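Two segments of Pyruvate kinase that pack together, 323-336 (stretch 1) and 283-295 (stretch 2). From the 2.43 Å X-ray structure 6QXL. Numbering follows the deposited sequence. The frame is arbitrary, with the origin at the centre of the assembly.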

ATOM      1  N   GLU A 323      41.870 -18.704 -14.754  1.00 47.85           N
ATOM      2  CA  GLU A 323      43.146 -18.485 -14.095  1.00 50.63           C
ATOM      3  C   GLU A 323      43.012 -18.067 -12.642  1.00 52.13           C
ATOM      4  O   GLU A 323      44.013 -18.049 -11.954  1.00 59.05           O
ATOM      5  CB  GLU A 323      43.959 -17.413 -14.825  1.00 53.10           C
ATOM      6  CG  GLU A 323      44.512 -17.803 -16.198  1.00 58.82           C
ATOM      7  CD  GLU A 323      45.097 -16.577 -16.917  1.00 73.67           C
ATOM      8  OE1 GLU A 323      46.023 -15.907 -16.363  1.00 70.13           O
ATOM      9  OE2 GLU A 323      44.601 -16.244 -18.024  1.00 75.89           O
ATOM     10  N   TYR A 324      41.820 -17.684 -12.180  1.00 48.16           N
ATOM     11  CA  TYR A 324      41.678 -17.123 -10.831  1.00 45.65           C
ATOM     12  C   TYR A 324      40.425 -17.659 -10.111  1.00 44.89           C
ATOM     13  O   TYR A 324      39.598 -16.896  -9.618  1.00 42.94           O
ATOM     14  CB  TYR A 324      41.618 -15.602 -10.911  1.00 47.94           C
ATOM     15  CG  TYR A 324      42.813 -14.945 -11.527  1.00 50.87           C
ATOM     16  CD1 TYR A 324      42.886 -14.800 -12.904  1.00 48.54           C
ATOM     17  CD2 TYR A 324      43.906 -14.497 -10.745  1.00 55.14           C
ATOM     18  CE1 TYR A 324      43.980 -14.210 -13.490  1.00 49.30           C
ATOM     19  CE2 TYR A 324      44.939 -13.820 -11.343  1.00 54.33           C
ATOM     20  CZ  TYR A 324      44.996 -13.730 -12.694  1.00 53.89           C
ATOM     21  OH  TYR A 324      46.078 -13.133 -13.288  1.00 55.55           O
ATOM     22  N   PRO A 325      40.300 -18.985 -10.014  1.00 42.92           N
ATOM     23  CA  PRO A 325      39.120 -19.550  -9.370  1.00 45.00           C
ATOM     24  C   PRO A 325      38.903 -19.113  -7.919  1.00 49.48           C
ATOM     25  O   PRO A 325      37.774 -18.835  -7.509  1.00 51.49           O
ATOM     26  CB  PRO A 325      39.350 -21.058  -9.470  1.00 44.70           C
ATOM     27  CG  PRO A 325      40.804 -21.209  -9.665  1.00 44.85           C
ATOM     28  CD  PRO A 325      41.230 -20.027 -10.468  1.00 42.33           C
ATOM     29  N   VAL A 326      39.968 -19.016  -7.149  1.00 52.09           N
ATOM     30  CA  VAL A 326      39.809 -18.644  -5.743  1.00 56.59           C
ATOM     31  C   VAL A 326      39.416 -17.178  -5.618  1.00 50.23           C
ATOM     32  O   VAL A 326      38.510 -16.830  -4.856  1.00 50.16           O
ATOM     33  CB  VAL A 326      41.068 -18.975  -4.928  1.00 59.07           C
ATOM     34  CG1 VAL A 326      40.950 -18.511  -3.480  1.00 61.46           C
ATOM     35  CG2 VAL A 326      41.316 -20.475  -4.989  1.00 57.90           C
ATOM     36  N   GLU A 327      40.048 -16.333  -6.409  1.00 46.40           N
ATOM     37  CA  GLU A 327      39.759 -14.902  -6.358  1.00 52.05           C
ATOM     38  C   GLU A 327      38.320 -14.607  -6.803  1.00 49.65           C
ATOM     39  O   GLU A 327      37.680 -13.701  -6.270  1.00 42.22           O
ATOM     40  CB  GLU A 327      40.759 -14.117  -7.195  1.00 50.49           C
ATOM     41  CG  GLU A 327      42.210 -14.246  -6.707  1.00 50.50           C
ATOM     42  CD  GLU A 327      43.015 -15.450  -7.223  1.00 48.66           C
ATOM     43  OE1 GLU A 327      42.465 -16.436  -7.789  1.00 50.69           O
ATOM     44  OE2 GLU A 327      44.238 -15.400  -7.079  1.00 54.02           O
ATOM     45  N   ALA A 328      37.805 -15.401  -7.750  1.00 48.68           N
ATOM     46  CA  ALA A 328      36.419 -15.273  -8.173  1.00 48.53           C
ATOM     47  C   ALA A 328      35.456 -15.543  -7.024  1.00 48.15           C
ATOM     48  O   ALA A 328      34.556 -14.741  -6.768  1.00 40.74           O
ATOM     49  CB  ALA A 328      36.124 -16.181  -9.350  1.00 47.25           C
ATOM     50  N   VAL A 329      35.661 -16.647  -6.317  1.00 43.38           N
ATOM     51  CA  VAL A 329      34.811 -16.979  -5.179  1.00 39.84           C
ATOM     52  C   VAL A 329      34.887 -15.872  -4.123  1.00 39.74           C
ATOM     53  O   VAL A 329      33.864 -15.417  -3.623  1.00 36.54           O
ATOM     54  CB  VAL A 329      35.198 -18.338  -4.574  1.00 40.85           C
ATOM     55  CG1 VAL A 329      34.533 -18.547  -3.197  1.00 40.78           C
ATOM     56  CG2 VAL A 329      34.844 -19.466  -5.538  1.00 40.15           C
ATOM     57  N   LYS A 330      36.094 -15.428  -3.803  1.00 44.14           N
ATOM     58  CA  LYS A 330      36.256 -14.351  -2.823  1.00 47.98           C
ATOM     59  C   LYS A 330      35.493 -13.092  -3.232  1.00 45.63           C
ATOM     60  O   LYS A 330      34.785 -12.497  -2.420  1.00 46.41           O
ATOM     61  CB  LYS A 330      37.726 -14.020  -2.586  1.00 49.20           C
ATOM     62  CG  LYS A 330      38.464 -15.088  -1.818  1.00 55.67           C
ATOM     63  CD  LYS A 330      39.827 -14.594  -1.326  1.00 59.63           C
ATOM     64  CE  LYS A 330      40.625 -15.727  -0.684  1.00 63.33           C
ATOM     65  NZ  LYS A 330      42.085 -15.418  -0.647  1.00 68.33           N
ATOM     66  N   ALA A 331      35.616 -12.720  -4.505  1.00 44.04           N
ATOM     67  CA  ALA A 331      34.967 -11.505  -4.999  1.00 43.68           C
ATOM     68  C   ALA A 331      33.442 -11.657  -4.932  1.00 45.83           C
ATOM     69  O   ALA A 331      32.744 -10.769  -4.443  1.00 38.45           O
ATOM     70  CB  ALA A 331      35.407 -11.200  -6.409  1.00 40.73           C
ATOM     71  N   MET A 332      32.948 -12.789  -5.405  1.00 44.89           N
ATOM     72  CA  MET A 332      31.532 -13.050  -5.390  1.00 46.05           C
ATOM     73  C   MET A 332      30.983 -12.977  -3.967  1.00 46.01           C
ATOM     74  O   MET A 332      29.956 -12.334  -3.717  1.00 43.94           O
ATOM     75  CB  MET A 332      31.272 -14.407  -6.041  1.00 45.12           C
ATOM     76  CG  MET A 332      29.835 -14.816  -6.095  1.00 51.36           C
ATOM     77  SD  MET A 332      29.594 -16.189  -7.212  1.00 60.56           S
ATOM     78  CE  MET A 332      29.083 -15.309  -8.698  1.00 55.89           C
ATOM     79  N   ALA A 333      31.694 -13.586  -3.028  1.00 46.92           N
ATOM     80  CA  ALA A 333      31.274 -13.573  -1.627  1.00 42.92           C
ATOM     81  C   ALA A 333      31.218 -12.154  -1.056  1.00 42.87           C
ATOM     82  O   ALA A 333      30.321 -11.826  -0.289  1.00 50.24           O
ATOM     83  CB  ALA A 333      32.202 -14.450  -0.791  1.00 37.53           C
ATOM     84  N   ARG A 334      32.170 -11.320  -1.439  1.00 40.72           N
ATOM     85  CA  ARG A 334      32.236  -9.958  -0.929  1.00 46.93           C
ATOM     86  C   ARG A 334      31.058  -9.128  -1.469  1.00 50.10           C
ATOM     87  O   ARG A 334      30.458  -8.334  -0.743  1.00 56.41           O
ATOM     88  CB  ARG A 334      33.563  -9.339  -1.347  1.00 48.83           C
ATOM     89  CG  ARG A 334      34.097  -8.265  -0.384  1.00 55.62           C
ATOM     90  CD  ARG A 334      34.880  -7.121  -1.086  1.00 64.12           C
ATOM     91  NE  ARG A 334      35.784  -7.625  -2.145  1.00 76.89           N
ATOM     92  CZ  ARG A 334      35.704  -7.386  -3.467  1.00 79.97           C
ATOM     93  NH1 ARG A 334      34.754  -6.593  -3.978  1.00 73.18           N
ATOM     94  NH2 ARG A 334      36.572  -7.996  -4.289  1.00 74.27           N
ATOM     95  N   VAL A 335      30.706  -9.342  -2.733  1.00 49.83           N
ATOM     96  CA  VAL A 335      29.625  -8.592  -3.340  1.00 45.77           C
ATOM     97  C   VAL A 335      28.294  -8.988  -2.705  1.00 43.04           C
ATOM     98  O   VAL A 335      27.445  -8.129  -2.457  1.00 37.14           O
ATOM     99  CB  VAL A 335      29.620  -8.780  -4.862  1.00 44.62           C
ATOM    100  CG1 VAL A 335      28.396  -8.114  -5.497  1.00 44.53           C
ATOM    101  CG2 VAL A 335      30.883  -8.192  -5.461  1.00 46.97           C
ATOM    102  N   CYS A 336      28.137 -10.279  -2.418  1.00 42.59           N
ATOM    103  CA  CYS A 336      26.932 -10.752  -1.747  1.00 43.48           C
ATOM    104  C   CYS A 336      26.769 -10.072  -0.381  1.00 45.57           C
ATOM    105  O   CYS A 336      25.701  -9.566  -0.047  1.00 45.61           O
ATOM    106  CB  CYS A 336      26.955 -12.267  -1.602  1.00 40.02           C
ATOM    107  SG  CYS A 336      26.702 -13.161  -3.155  1.00 37.80           S
TER
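Stretch 2 (283-295) QMMESMIHSPMPT

Stretch 1 is a loop at Glu323 and Tyr324, then a helix from Pro325 that runs on past Cys336. Tyr324 occupies the N-cap position. In stretch 2, Glu286 to Ile289 have helical phi/psi values without the regular bonds, and the rest is loop or turn. Three backbone hydrogen bonds span Met285 to His290: Met288 N to Met285 O at 2.9 Å, Ile289 N to Glu286 O at 2.9 Å and His290 N to Ser287 O at 3.2 Å.

Stretch 2 runs against the helix from Met284 to His290, turns at Ser291, then runs broadly with it to Thr295. CA atoms come nearest at Glu323-Ile289 (5.6 Å), Tyr324-Pro292 (5.9 Å), Ala328-Met288 (6.3 Å) and Ala331-Met293 (7.4 Å).

The polar contacts lie at the start of stretch 1. Glu323 N donates to Ile289 O at 2.9 Å, almost linearly. His290 ND1 donates to Glu323 OE2, also at 2.9 Å, so the carboxylate meets the imidazole at its edge. Water 1 joins the backbones next to this point: it donates to Met288 O at 2.6 Å and accepts from Tyr324 N at 3.0 Å.

Tyr324 points toward stretch 2. Pro292 CB lies over one face of its ring, 3.9 Å from the centroid, in a CH-pi contact. Tyr324 CE2 to Pro292 CB is 3.5 Å.

Along the helix the contact is apolar, and methionines provide much of it. The end of Met288 comes nearer than its CB direction suggests: CE is 3.6 Å from Ala328 N, and SD is 4.1 Å from both Ala328 CB and Ala331 CB. Pro294 CD also reaches Ala331 CB, at 4.3 Å. Met285 SD lies 4.0 Å from Met332 CB, while its CE is 4.4 Å from Val335 CG2. Met332 CE packs on Met284 CB at 4.0 Å. The surface buried between the stretches, both sides summed, is 615 Å².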

ATOM      1  N   GLN A 283      28.001 -16.716 -16.512  1.00 35.39           N
ATOM      2  CA  GLN A 283      28.731 -15.512 -16.869  1.00 38.15           C
ATOM      3  C   GLN A 283      28.594 -14.402 -15.860  1.00 38.09           C
ATOM      4  O   GLN A 283      28.782 -13.236 -16.196  1.00 40.81           O
ATOM      5  CB  GLN A 283      28.351 -15.000 -18.263  1.00 42.40           C
ATOM      6  CG  GLN A 283      28.433 -16.040 -19.377  1.00 45.56           C
ATOM      7  CD  GLN A 283      28.460 -15.387 -20.763  1.00 46.19           C
ATOM      8  OE1 GLN A 283      27.450 -14.902 -21.259  1.00 45.22           O
ATOM      9  NE2 GLN A 283      29.655 -15.327 -21.362  1.00 52.68           N
ATOM     10  N   MET A 284      28.331 -14.754 -14.613  1.00 39.33           N
ATOM     11  CA  MET A 284      28.179 -13.740 -13.591  1.00 43.36           C
ATOM     12  C   MET A 284      29.480 -12.953 -13.386  1.00 43.41           C
ATOM     13  O   MET A 284      29.447 -11.764 -13.107  1.00 39.61           O
ATOM     14  CB  MET A 284      27.698 -14.363 -12.296  1.00 48.04           C
ATOM     15  CG  MET A 284      26.422 -15.153 -12.494  1.00 54.42           C
ATOM     16  SD  MET A 284      25.385 -15.167 -11.032  1.00 55.48           S
ATOM     17  CE  MET A 284      24.658 -13.531 -11.153  1.00 59.79           C
ATOM     18  N   MET A 285      30.623 -13.612 -13.547  1.00 51.25           N
ATOM     19  CA  MET A 285      31.915 -12.948 -13.395  1.00 49.06           C
ATOM     20  C   MET A 285      32.909 -13.368 -14.470  1.00 48.76           C
ATOM     21  O   MET A 285      34.085 -13.538 -14.207  1.00 49.19           O
ATOM     22  CB  MET A 285      32.437 -13.201 -11.993  1.00 53.73           C
ATOM     23  CG  MET A 285      31.546 -12.582 -10.936  1.00 56.39           C
ATOM     24  SD  MET A 285      32.407 -12.430  -9.379  1.00 52.49           S
ATOM     25  CE  MET A 285      31.860 -10.811  -8.853  1.00 57.78           C
ATOM     26  N   GLU A 286      32.424 -13.480 -15.697  1.00 48.91           N
ATOM     27  CA  GLU A 286      33.190 -14.054 -16.807  1.00 48.55           C
ATOM     28  C   GLU A 286      34.592 -13.437 -16.995  1.00 43.02           C
ATOM     29  O   GLU A 286      35.553 -14.150 -17.262  1.00 38.00           O
ATOM     30  CB  GLU A 286      32.400 -13.921 -18.113  1.00 48.57           C
ATOM     31  CG  GLU A 286      32.875 -14.839 -19.231  1.00 51.19           C
ATOM     32  CD  GLU A 286      32.367 -16.274 -19.115  1.00 58.79           C
ATOM     33  OE1 GLU A 286      31.934 -16.711 -18.017  1.00 72.47           O
ATOM     34  OE2 GLU A 286      32.405 -17.009 -20.125  1.00 57.98           O
ATOM     35  N   SER A 287      34.719 -12.136 -16.810  1.00 38.06           N
ATOM     36  CA  SER A 287      36.005 -11.508 -17.021  1.00 40.23           C
ATOM     37  C   SER A 287      37.094 -12.095 -16.114  1.00 44.52           C
ATOM     38  O   SER A 287      38.281 -12.014 -16.429  1.00 46.61           O
ATOM     39  CB  SER A 287      35.930  -9.992 -16.842  1.00 37.91           C
ATOM     40  OG  SER A 287      36.042  -9.641 -15.478  1.00 40.75           O
ATOM     41  N   MET A 288      36.691 -12.687 -14.995  1.00 47.04           N
ATOM     42  CA  MET A 288      37.644 -13.285 -14.054  1.00 45.92           C
ATOM     43  C   MET A 288      38.245 -14.604 -14.511  1.00 43.91           C
ATOM     44  O   MET A 288      39.117 -15.139 -13.855  1.00 41.48           O
ATOM     45  CB  MET A 288      37.011 -13.441 -12.667  1.00 45.84           C
ATOM     46  CG  MET A 288      36.673 -12.089 -12.023  1.00 47.70           C
ATOM     47  SD  MET A 288      36.427 -12.157 -10.251  1.00 46.92           S
ATOM     48  CE  MET A 288      38.111 -12.377  -9.712  1.00 52.67           C
ATOM     49  N   ILE A 289      37.788 -15.139 -15.633  1.00 42.56           N
ATOM     50  CA  ILE A 289      38.539 -16.173 -16.294  1.00 40.01           C
ATOM     51  C   ILE A 289      39.988 -15.742 -16.542  1.00 40.09           C
ATOM     52  O   ILE A 289      40.908 -16.537 -16.346  1.00 39.15           O
ATOM     53  CB  ILE A 289      37.871 -16.573 -17.599  1.00 38.69           C
ATOM     54  CG1 ILE A 289      36.601 -17.369 -17.268  1.00 40.67           C
ATOM     55  CG2 ILE A 289      38.805 -17.427 -18.449  1.00 39.52           C
ATOM     56  CD1 ILE A 289      35.587 -17.367 -18.400  1.00 42.13           C
ATOM     57  N   HIS A 290      40.187 -14.503 -16.965  1.00 40.61           N
ATOM     58  CA  HIS A 290      41.526 -13.993 -17.300  1.00 46.01           C
ATOM     59  C   HIS A 290      41.965 -12.807 -16.446  1.00 45.34           C
ATOM     60  O   HIS A 290      43.020 -12.249 -16.679  1.00 47.74           O
ATOM     61  CB  HIS A 290      41.589 -13.625 -18.794  1.00 46.33           C
ATOM     62  CG  HIS A 290      41.384 -14.800 -19.704  1.00 54.93           C
ATOM     63  ND1 HIS A 290      42.201 -15.913 -19.679  1.00 58.99           N
ATOM     64  CD2 HIS A 290      40.444 -15.050 -20.650  1.00 58.60           C
ATOM     65  CE1 HIS A 290      41.782 -16.789 -20.581  1.00 55.76           C
ATOM     66  NE2 HIS A 290      40.718 -16.289 -21.185  1.00 59.58           N
ATOM     67  N   SER A 291      41.177 -12.402 -15.465  1.00 45.91           N
ATOM     68  CA  SER A 291      41.533 -11.244 -14.660  1.00 44.56           C
ATOM     69  C   SER A 291      41.275 -11.504 -13.181  1.00 46.45           C
ATOM     70  O   SER A 291      40.325 -12.187 -12.820  1.00 45.60           O
ATOM     71  CB  SER A 291      40.743 -10.023 -15.111  1.00 39.72           C
ATOM     72  OG  SER A 291      40.962  -8.962 -14.198  1.00 35.33           O
ATOM     73  N   PRO A 292      42.124 -10.959 -12.306  1.00 47.19           N
ATOM     74  CA  PRO A 292      41.908 -11.201 -10.885  1.00 52.19           C
ATOM     75  C   PRO A 292      40.865 -10.310 -10.206  1.00 55.35           C
ATOM     76  O   PRO A 292      40.670 -10.428  -9.002  1.00 46.81           O
ATOM     77  CB  PRO A 292      43.291 -10.943 -10.292  1.00 49.21           C
ATOM     78  CG  PRO A 292      43.810  -9.835 -11.153  1.00 51.44           C
ATOM     79  CD  PRO A 292      43.355 -10.190 -12.539  1.00 49.44           C
ATOM     80  N   MET A 293      40.197  -9.446 -10.957  1.00 54.94           N
ATOM     81  CA  MET A 293      39.094  -8.637 -10.429  1.00 52.98           C
ATOM     82  C   MET A 293      37.937  -8.587 -11.420  1.00 47.60           C
ATOM     83  O   MET A 293      38.153  -8.626 -12.620  1.00 39.31           O
ATOM     84  CB  MET A 293      39.537  -7.227 -10.108  1.00 52.50           C
ATOM     85  CG  MET A 293      40.348  -6.520 -11.153  1.00 59.40           C
ATOM     86  SD  MET A 293      41.034  -5.034 -10.383  1.00 68.58           S
ATOM     87  CE  MET A 293      41.669  -5.353  -8.703  1.00 72.93           C
ATOM     88  N   PRO A 294      36.707  -8.473 -10.918  1.00 47.29           N
ATOM     89  CA  PRO A 294      35.564  -8.380 -11.801  1.00 48.92           C
ATOM     90  C   PRO A 294      35.329  -6.969 -12.345  1.00 44.57           C
ATOM     91  O   PRO A 294      35.798  -6.003 -11.805  1.00 37.92           O
ATOM     92  CB  PRO A 294      34.415  -8.807 -10.869  1.00 51.03           C
ATOM     93  CG  PRO A 294      34.804  -8.214  -9.556  1.00 49.24           C
ATOM     94  CD  PRO A 294      36.290  -8.348  -9.512  1.00 49.67           C
ATOM     95  N   THR A 295      34.563  -6.891 -13.404  1.00 42.91           N
ATOM     96  CA  THR A 295      34.068  -5.650 -13.990  1.00 46.92           C
ATOM     97  C   THR A 295      32.932  -5.081 -13.118  1.00 42.64           C
ATOM     98  O   THR A 295      32.301  -5.809 -12.327  1.00 33.34           O
ATOM     99  CB  THR A 295      33.418  -6.195 -15.420  1.00 47.93           C
ATOM    100  OG1 THR A 295      34.458  -6.722 -16.290  1.00 49.03           O
ATOM    101  CG2 THR A 295      32.658  -5.225 -16.236  1.00 54.34           C
TER
HETATM  102  O   HOH W   1      39.061 -17.682 -13.237  1.00 38.27           O